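Local coordinates for lysozyme inhibitor LprI-like N-terminal domain-containing protein (Burkholderia thailandensis, PDB 6AR7), which is of unknown function but, as a signal-bearing member of the LprI family, may act as a lysozyme inhibitor outside the cytoplasm, at residues A[94-99]-A[181-186]; A[162-167]-A[212-217]; A[168-173]-A[219-224]. One frame throughout, in Å; residues are numbered along the deposited sequence.

Overall arrangement
The modelled chain is three-quarters helix and contains no strand. From the N terminus, helix 73-101 supplies residues 94-99, whose partner begins 82 residues further on: interaction 1 closes that loop when helix 180-197 brings in 181-186. In between, helix 155-174 has passed, carrying 162-167 and 168-173; helix 203-223 then meets both, at 212-217 (interaction 2) and 219-224 (interaction 3). Along the chain all three contacts cross one another and none nests. Interactions 2 and 3 lie on one helix pair, their centres about 9 Å apart, while interaction 1 ties that C-terminal three-helix unit to helix 73-101. Leu96, Leu183, Leu217 and Phe220 link the three by continuous side-chain packing, with the Arg213 guanidinium also against Leu96.

Interaction 1 of 3, residues A[94-99]-A[181-186]; sequences AHLVRA and QTLVAA
Leu96 and Thr182 mark the closest CA approach, 5.5 Å, where helices 94-99 and 181-186 run roughly antiparallel, with their axes 8.7 Å apart at closest approach and their directions 148° apart. Leu96 has the largest share of the contact, followed by Thr182. The leucine CG stands anti to the backbone N (chi1 172°), which sends the two methyls alongside the opposite helix: CD2 of Leu96 lies 3.9 Å from Leu183 CD1 and equally near Ala186 CB, while CD1 rests against CA and CB of Leu183. The leucine side chains lie side by side and point the same way. Thr182 meets the first helix through its hydroxyl oxygen, with OG1 4.0 Å from Leu96 CA and as far from Ala99 CB. These are van der Waals approaches; the polar need of OG1 is met by a hydrogen bond with Ser179 O, three residues earlier and just ahead of helix 180-197. The contact is thus packing of leucine and alanine carbons and the Thr182 hydroxyl, burying 216 Å² in all. Around it, Leu183 also packs on Tyr168, Leu171 and Arg172 of helix 155-174, and Leu96 reaches Arg213 and Phe220 of helix 203-223, so the pair sits inside a four-helix cluster.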
# COMPACT_ATOMS: atom_id res chain seq x y z
N ALA A 94 4.77 1.49 -9.44
CA ALA A 94 5.14 0.39 -10.33
C ALA A 94 6.43 0.69 -11.08
O ALA A 94 7.24 -0.21 -11.31
CB ALA A 94 4.00 0.09 -11.31
N HIS A 95 6.65 1.95 -11.47
CA HIS A 95 7.91 2.31 -12.12
C HIS A 95 9.07 2.17 -11.15
O HIS A 95 10.17 1.79 -11.56
CB HIS A 95 7.86 3.76 -12.63
CG HIS A 95 6.73 4.04 -13.57
ND1 HIS A 95 6.24 3.12 -14.46
CD2 HIS A 95 6.00 5.17 -13.76
CE1 HIS A 95 5.25 3.65 -15.15
NE2 HIS A 95 5.09 4.90 -14.75
N LEU A 96 8.85 2.50 -9.88
CA LEU A 96 9.91 2.37 -8.89
C LEU A 96 10.22 0.91 -8.62
O LEU A 96 11.39 0.52 -8.51
CB LEU A 96 9.51 3.08 -7.59
CG LEU A 96 10.43 2.88 -6.37
CD1 LEU A 96 11.86 3.33 -6.68
CD2 LEU A 96 9.86 3.65 -5.15
N VAL A 97 9.19 0.08 -8.54
CA VAL A 97 9.41 -1.35 -8.34
C VAL A 97 10.24 -1.92 -9.49
O VAL A 97 11.18 -2.70 -9.28
CB VAL A 97 8.06 -2.07 -8.18
CG1 VAL A 97 8.25 -3.58 -8.26
CG2 VAL A 97 7.43 -1.68 -6.87
N ARG A 98 9.92 -1.54 -10.73
CA ARG A 98 10.68 -2.06 -11.86
C ARG A 98 12.12 -1.57 -11.83
O ARG A 98 13.05 -2.36 -12.06
CB ARG A 98 10.03 -1.68 -13.18
CG ARG A 98 10.83 -2.20 -14.38
CD ARG A 98 10.21 -1.81 -15.70
NE ARG A 98 9.73 -0.43 -15.68
CZ ARG A 98 8.45 -0.10 -15.60
NH1 ARG A 98 7.51 -1.04 -15.53
NH2 ARG A 98 8.10 1.18 -15.59
N ALA A 99 12.33 -0.28 -11.56
CA ALA A 99 13.68 0.24 -11.53
C ALA A 99 14.54 -0.46 -10.48
O ALA A 99 15.72 -0.71 -10.71
CB ALA A 99 13.65 1.75 -11.26
N GLN A 181 14.75 9.72 -10.29
CA GLN A 181 13.55 10.53 -10.45
C GLN A 181 12.30 9.69 -10.23
O GLN A 181 11.26 10.23 -9.82
CB GLN A 181 13.54 11.19 -11.83
CG GLN A 181 14.27 12.53 -11.89
CD GLN A 181 13.84 13.53 -10.82
OE1 GLN A 181 12.66 13.89 -10.71
NE2 GLN A 181 14.80 13.98 -10.01
N THR A 182 12.36 8.38 -10.49
CA THR A 182 11.20 7.54 -10.23
C THR A 182 10.96 7.35 -8.74
O THR A 182 9.81 7.24 -8.31
CB THR A 182 11.34 6.19 -10.94
OG1 THR A 182 12.22 5.33 -10.21
CG2 THR A 182 11.90 6.41 -12.35
N LEU A 183 12.02 7.32 -7.93
CA LEU A 183 11.82 7.31 -6.48
C LEU A 183 11.23 8.63 -6.01
O LEU A 183 10.28 8.65 -5.21
CB LEU A 183 13.15 7.04 -5.76
CG LEU A 183 13.19 7.21 -4.24
CD1 LEU A 183 12.19 6.31 -3.52
CD2 LEU A 183 14.61 6.98 -3.72
N VAL A 184 11.77 9.76 -6.49
CA VAL A 184 11.24 11.07 -6.12
C VAL A 184 9.76 11.16 -6.47
O VAL A 184 8.93 11.56 -5.64
CB VAL A 184 12.04 12.19 -6.82
CG1 VAL A 184 11.42 13.55 -6.52
CG2 VAL A 184 13.51 12.16 -6.40
N ALA A 185 9.41 10.75 -7.69
CA ALA A 185 8.02 10.87 -8.13
C ALA A 185 7.10 9.93 -7.34
O ALA A 185 6.01 10.33 -6.90
CB ALA A 185 7.94 10.59 -9.63
N ALA A 186 7.52 8.67 -7.14
CA ALA A 186 6.67 7.74 -6.40
C ALA A 186 6.46 8.19 -4.97
O ALA A 186 5.34 8.14 -4.45
CB ALA A 186 7.28 6.34 -6.41

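Interaction 2 of 3, residues A[162-167]-A[212-217]; sequences FDMNRY and ARVATL
Met164 (selenomethionine) and Val214 are brought together by their torsions: with CG anti to the backbone N (chi1 -154°) and a bend at chi3, Met164 runs out across the neighbouring helix, while chi1 of 170° in Val214 turns CG2 back beside its own backbone N and onto the base of Met164. There CG2 sits 3.5 Å from Met164 N and 3.7 Å from Met164 CB. Further along the same side chain, CG meets Leu217 CD1 at 3.7 Å and SE lies 3.8 Å from Arg213 CG, so successive atoms of one residue touch three on the other helix. Val214 uses its second methyl too, CG1 being 4.0 Å from both Asp163 CB and Tyr167 CD2. At the far end, Tyr167 and Leu217 meet through their CB atoms, 4.0 Å apart. The segments are nearly parallel, 20° between directions, and a CA-CA spacing of 4.6 Å for Met164 and Val214 marks a close local approach. Arg213 contributes only its aliphatic part here; Leu217 CD2 of its own helix lies over one face of the guanidinium, toward the rim. The chemistry is thus dispersive, without hydrogen bonds between the segments: cohesion comes from 317 Å² of buried surface, while the charge of Arg213 is paired with Glu93 of helix 73-101, and Gln187 of helix 180-197 accepts from NE.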
# COMPACT_ATOMS: atom_id res chain seq x y z
N PHE A 162 10.81 9.70 10.81
CA PHE A 162 12.27 9.73 10.86
C PHE A 162 12.87 8.52 10.15
O PHE A 162 13.83 8.65 9.38
CB PHE A 162 12.74 9.79 12.31
CG PHE A 162 14.23 9.91 12.46
CD1 PHE A 162 14.83 11.16 12.43
CD2 PHE A 162 15.02 8.78 12.61
CE1 PHE A 162 16.21 11.28 12.56
CE2 PHE A 162 16.39 8.90 12.73
CZ PHE A 162 16.98 10.16 12.71
N ASP A 163 12.33 7.34 10.41
CA ASP A 163 12.82 6.13 9.76
C ASP A 163 12.58 6.17 8.26
O ASP A 163 13.43 5.76 7.46
CB ASP A 163 12.16 4.89 10.36
CG ASP A 163 12.82 4.46 11.66
OD1 ASP A 163 13.89 5.01 12.00
OD2 ASP A 163 12.28 3.54 12.31
N MSE A 164 11.41 6.64 7.85
CA MSE A 164 11.08 6.70 6.44
C MSE A 164 12.10 7.54 5.68
O MSE A 164 12.62 7.11 4.67
CB MSE A 164 9.70 7.28 6.23
CG MSE A 164 9.08 6.81 4.94
SE MSE A 164 7.48 7.84 4.54
CE MSE A 164 8.29 9.61 4.34
N ASN A 165 12.37 8.75 6.18
CA ASN A 165 13.30 9.62 5.47
C ASN A 165 14.71 9.06 5.52
O ASN A 165 15.48 9.24 4.56
CB ASN A 165 13.21 11.04 6.02
CG ASN A 165 11.87 11.70 5.69
OD1 ASN A 165 11.40 11.58 4.55
ND2 ASN A 165 11.26 12.38 6.66
N ARG A 166 15.05 8.36 6.59
CA ARG A 166 16.34 7.68 6.69
C ARG A 166 16.48 6.62 5.59
O ARG A 166 17.49 6.58 4.88
CB ARG A 166 16.47 7.05 8.07
CG ARG A 166 17.75 6.33 8.30
CD ARG A 166 17.98 6.19 9.78
NE ARG A 166 17.19 5.13 10.40
CZ ARG A 166 17.56 3.86 10.43
NH1 ARG A 166 18.71 3.48 9.87
NH2 ARG A 166 16.79 2.96 11.02
N TYR A 167 15.51 5.73 5.48
CA TYR A 167 15.61 4.72 4.43
C TYR A 167 15.40 5.33 3.04
O TYR A 167 16.00 4.85 2.08
CB TYR A 167 14.62 3.58 4.69
CG TYR A 167 15.14 2.69 5.79
CD1 TYR A 167 16.22 1.85 5.57
CD2 TYR A 167 14.56 2.71 7.07
CE1 TYR A 167 16.72 1.04 6.57
CE2 TYR A 167 15.05 1.89 8.08
CZ TYR A 167 16.13 1.06 7.82
OH TYR A 167 16.63 0.24 8.81
N ALA A 212 4.38 1.19 7.11
CA ALA A 212 4.35 0.34 5.92
C ALA A 212 5.26 0.90 4.83
O ALA A 212 5.98 0.14 4.17
CB ALA A 212 2.92 0.21 5.39
N ARG A 213 5.25 2.22 4.64
CA ARG A 213 6.16 2.80 3.66
C ARG A 213 7.62 2.65 4.11
O ARG A 213 8.50 2.41 3.27
CB ARG A 213 5.80 4.27 3.43
CG ARG A 213 6.59 4.93 2.27
CD ARG A 213 6.41 4.18 0.97
NE ARG A 213 6.99 4.91 -0.17
CZ ARG A 213 7.12 4.40 -1.40
NH1 ARG A 213 6.71 3.17 -1.65
NH2 ARG A 213 7.65 5.13 -2.38
N VAL A 214 7.89 2.76 5.41
CA VAL A 214 9.25 2.51 5.91
C VAL A 214 9.75 1.14 5.46
O VAL A 214 10.88 0.99 4.97
CB VAL A 214 9.31 2.63 7.45
CG1 VAL A 214 10.65 2.13 7.95
CG2 VAL A 214 9.09 4.08 7.94
N ALA A 215 8.91 0.11 5.64
CA ALA A 215 9.31 -1.26 5.32
C ALA A 215 9.57 -1.43 3.83
O ALA A 215 10.53 -2.11 3.43
CB ALA A 215 8.23 -2.23 5.80
N THR A 216 8.75 -0.81 2.98
CA THR A 216 9.00 -0.87 1.54
C THR A 216 10.35 -0.24 1.19
O THR A 216 11.17 -0.85 0.50
CB THR A 216 7.87 -0.17 0.78
OG1 THR A 216 6.61 -0.83 1.03
CG2 THR A 216 8.16 -0.19 -0.71
N LEU A 217 10.60 0.98 1.67
CA LEU A 217 11.84 1.68 1.34
C LEU A 217 13.04 0.93 1.89
O LEU A 217 14.11 0.90 1.26
CB LEU A 217 11.80 3.11 1.89
CG LEU A 217 10.73 4.05 1.33
CD1 LEU A 217 10.85 5.40 1.97
CD2 LEU A 217 10.79 4.16 -0.20

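Interaction 3 of 3, residues A[168-173]-A[219-224]; sequences YEKLRA and RFSETV
Leu171 carries the apolar part of this contact, set against Phe220, Ser221 and Val224. It straddles Phe220 CB with its two methyls, CD1 and CD2 each 3.6 Å from that atom, and CD2 continues to Phe220 CD2 at 3.9 Å. The leucine approaches the ring obliquely. The phenylalanine presents its base rather than its far end, because chi1 of -79° sets CG beside the backbone N and the ring leads away from Leu171. Leu171 CD1 also reaches Val224 CG1, 3.9 Å away, extending the apolar patch to Val224. The backbones come close as well: Leu171 CA and Ser221 CA are 4.3 Å apart, a spacing suited to the small serine side chain, and the segment axes, 27° from parallel, approach to 8.5 Å.

The polar part runs from the buried Ser221 out to Lys170. Lys170 is extended beyond CG and passes alongside Ser221, bringing NZ 3.4 Å from Ser221 OG in a weak hydrogen bond. The firmer partner of that hydroxyl is Lys218 O. Glu222 OE2 stands 5.1 Å from Lys170 NZ, a separation at which the opposite charges may attract weakly, without contact. Within the second segment, Thr223 OG1 donates to Arg219 O at 2.7 Å from above the carbonyl plane.

Helices 155-174 and 203-223 are the first and third of three consecutive helices and run near-parallel, with 180-197 running back beside them. Glu93 and Val100 of helix 73-101 and Met116 of helix 107-136 pack on Phe220, and Val224 rests on Met175 and Pro176 in the loop after helix 155-174.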
# COMPACT_ATOMS: atom_id res chain seq x y z
N TYR A 168 14.60 6.39 2.92
CA TYR A 168 14.47 7.07 1.63
C TYR A 168 15.83 7.57 1.15
O TYR A 168 16.20 7.38 -0.02
CB TYR A 168 13.48 8.23 1.73
CG TYR A 168 13.39 9.07 0.47
CD1 TYR A 168 12.50 8.74 -0.54
CD2 TYR A 168 14.22 10.18 0.27
CE1 TYR A 168 12.42 9.48 -1.70
CE2 TYR A 168 14.14 10.93 -0.89
CZ TYR A 168 13.24 10.58 -1.87
OH TYR A 168 13.15 11.31 -3.03
N GLU A 169 16.58 8.20 2.04
CA GLU A 169 17.88 8.75 1.64
C GLU A 169 18.89 7.64 1.35
O GLU A 169 19.66 7.73 0.39
CB GLU A 169 18.39 9.70 2.71
CG GLU A 169 17.59 10.99 2.74
CD GLU A 169 17.68 11.76 1.44
OE1 GLU A 169 18.71 11.65 0.74
OE2 GLU A 169 16.69 12.45 1.09
N LYS A 170 18.90 6.58 2.17
CA LYS A 170 19.76 5.44 1.90
C LYS A 170 19.43 4.81 0.54
O LYS A 170 20.34 4.46 -0.22
CB LYS A 170 19.64 4.42 3.03
CG LYS A 170 20.53 3.19 2.89
CD LYS A 170 20.40 2.27 4.11
CE LYS A 170 20.74 0.82 3.76
NZ LYS A 170 20.03 -0.18 4.64
N LEU A 171 18.14 4.66 0.22
CA LEU A 171 17.75 4.10 -1.08
C LEU A 171 18.17 5.03 -2.21
O LEU A 171 18.76 4.59 -3.20
CB LEU A 171 16.24 3.86 -1.13
CG LEU A 171 15.64 3.50 -2.50
CD1 LEU A 171 16.21 2.20 -3.08
CD2 LEU A 171 14.11 3.39 -2.36
N ARG A 172 17.86 6.32 -2.08
CA ARG A 172 18.18 7.26 -3.14
C ARG A 172 19.66 7.22 -3.48
O ARG A 172 20.04 7.28 -4.65
CB ARG A 172 17.76 8.67 -2.76
CG ARG A 172 18.21 9.70 -3.76
CD ARG A 172 17.28 10.89 -3.85
NE ARG A 172 17.65 11.96 -2.92
CZ ARG A 172 16.91 13.05 -2.71
NH1 ARG A 172 17.32 13.97 -1.85
NH2 ARG A 172 15.75 13.20 -3.36
N ALA A 173 20.51 7.11 -2.45
CA ALA A 173 21.95 7.09 -2.69
C ALA A 173 22.42 5.80 -3.35
O ALA A 173 23.42 5.80 -4.07
CB ALA A 173 22.72 7.33 -1.39
N ARG A 219 13.34 -2.37 2.34
CA ARG A 219 13.58 -3.50 1.47
C ARG A 219 14.21 -3.06 0.17
O ARG A 219 15.16 -3.70 -0.31
CB ARG A 219 12.27 -4.26 1.20
CG ARG A 219 12.46 -5.40 0.24
CD ARG A 219 11.20 -6.30 0.17
NE ARG A 219 10.80 -6.74 1.51
CZ ARG A 219 11.38 -7.72 2.20
NH1 ARG A 219 12.40 -8.39 1.67
NH2 ARG A 219 10.95 -8.02 3.42
N PHE A 220 13.72 -1.96 -0.41
CA PHE A 220 14.34 -1.44 -1.62
C PHE A 220 15.81 -1.15 -1.39
O PHE A 220 16.66 -1.47 -2.23
CB PHE A 220 13.64 -0.15 -2.05
CG PHE A 220 12.36 -0.35 -2.76
CD1 PHE A 220 12.10 -1.54 -3.42
CD2 PHE A 220 11.41 0.65 -2.78
CE1 PHE A 220 10.93 -1.70 -4.09
CE2 PHE A 220 10.22 0.48 -3.45
CZ PHE A 220 9.97 -0.70 -4.10
N SER A 221 16.12 -0.50 -0.26
CA SER A 221 17.50 -0.10 -0.00
C SER A 221 18.41 -1.31 0.12
O SER A 221 19.60 -1.23 -0.21
CB SER A 221 17.58 0.75 1.27
OG SER A 221 17.41 -0.06 2.41
N GLU A 222 17.86 -2.45 0.56
CA GLU A 222 18.63 -3.69 0.67
C GLU A 222 18.64 -4.48 -0.62
O GLU A 222 19.37 -5.48 -0.72
CB GLU A 222 18.05 -4.56 1.78
CG GLU A 222 18.11 -3.94 3.17
CD GLU A 222 17.17 -4.64 4.14
OE1 GLU A 222 16.23 -5.33 3.68
OE2 GLU A 222 17.36 -4.50 5.37
N THR A 223 17.87 -4.05 -1.61
CA THR A 223 17.71 -4.80 -2.84
C THR A 223 18.39 -4.16 -4.03
O THR A 223 19.06 -4.86 -4.80
CB THR A 223 16.21 -4.97 -3.14
OG1 THR A 223 15.57 -5.67 -2.06
CG2 THR A 223 16.01 -5.74 -4.43
N VAL A 224 18.26 -2.84 -4.20
CA VAL A 224 18.75 -2.20 -5.40
C VAL A 224 20.26 -2.39 -5.50
O VAL A 224 20.97 -2.40 -4.49
CB VAL A 224 18.38 -0.70 -5.44
CG1 VAL A 224 19.26 0.13 -4.47
CG2 VAL A 224 18.49 -0.17 -6.87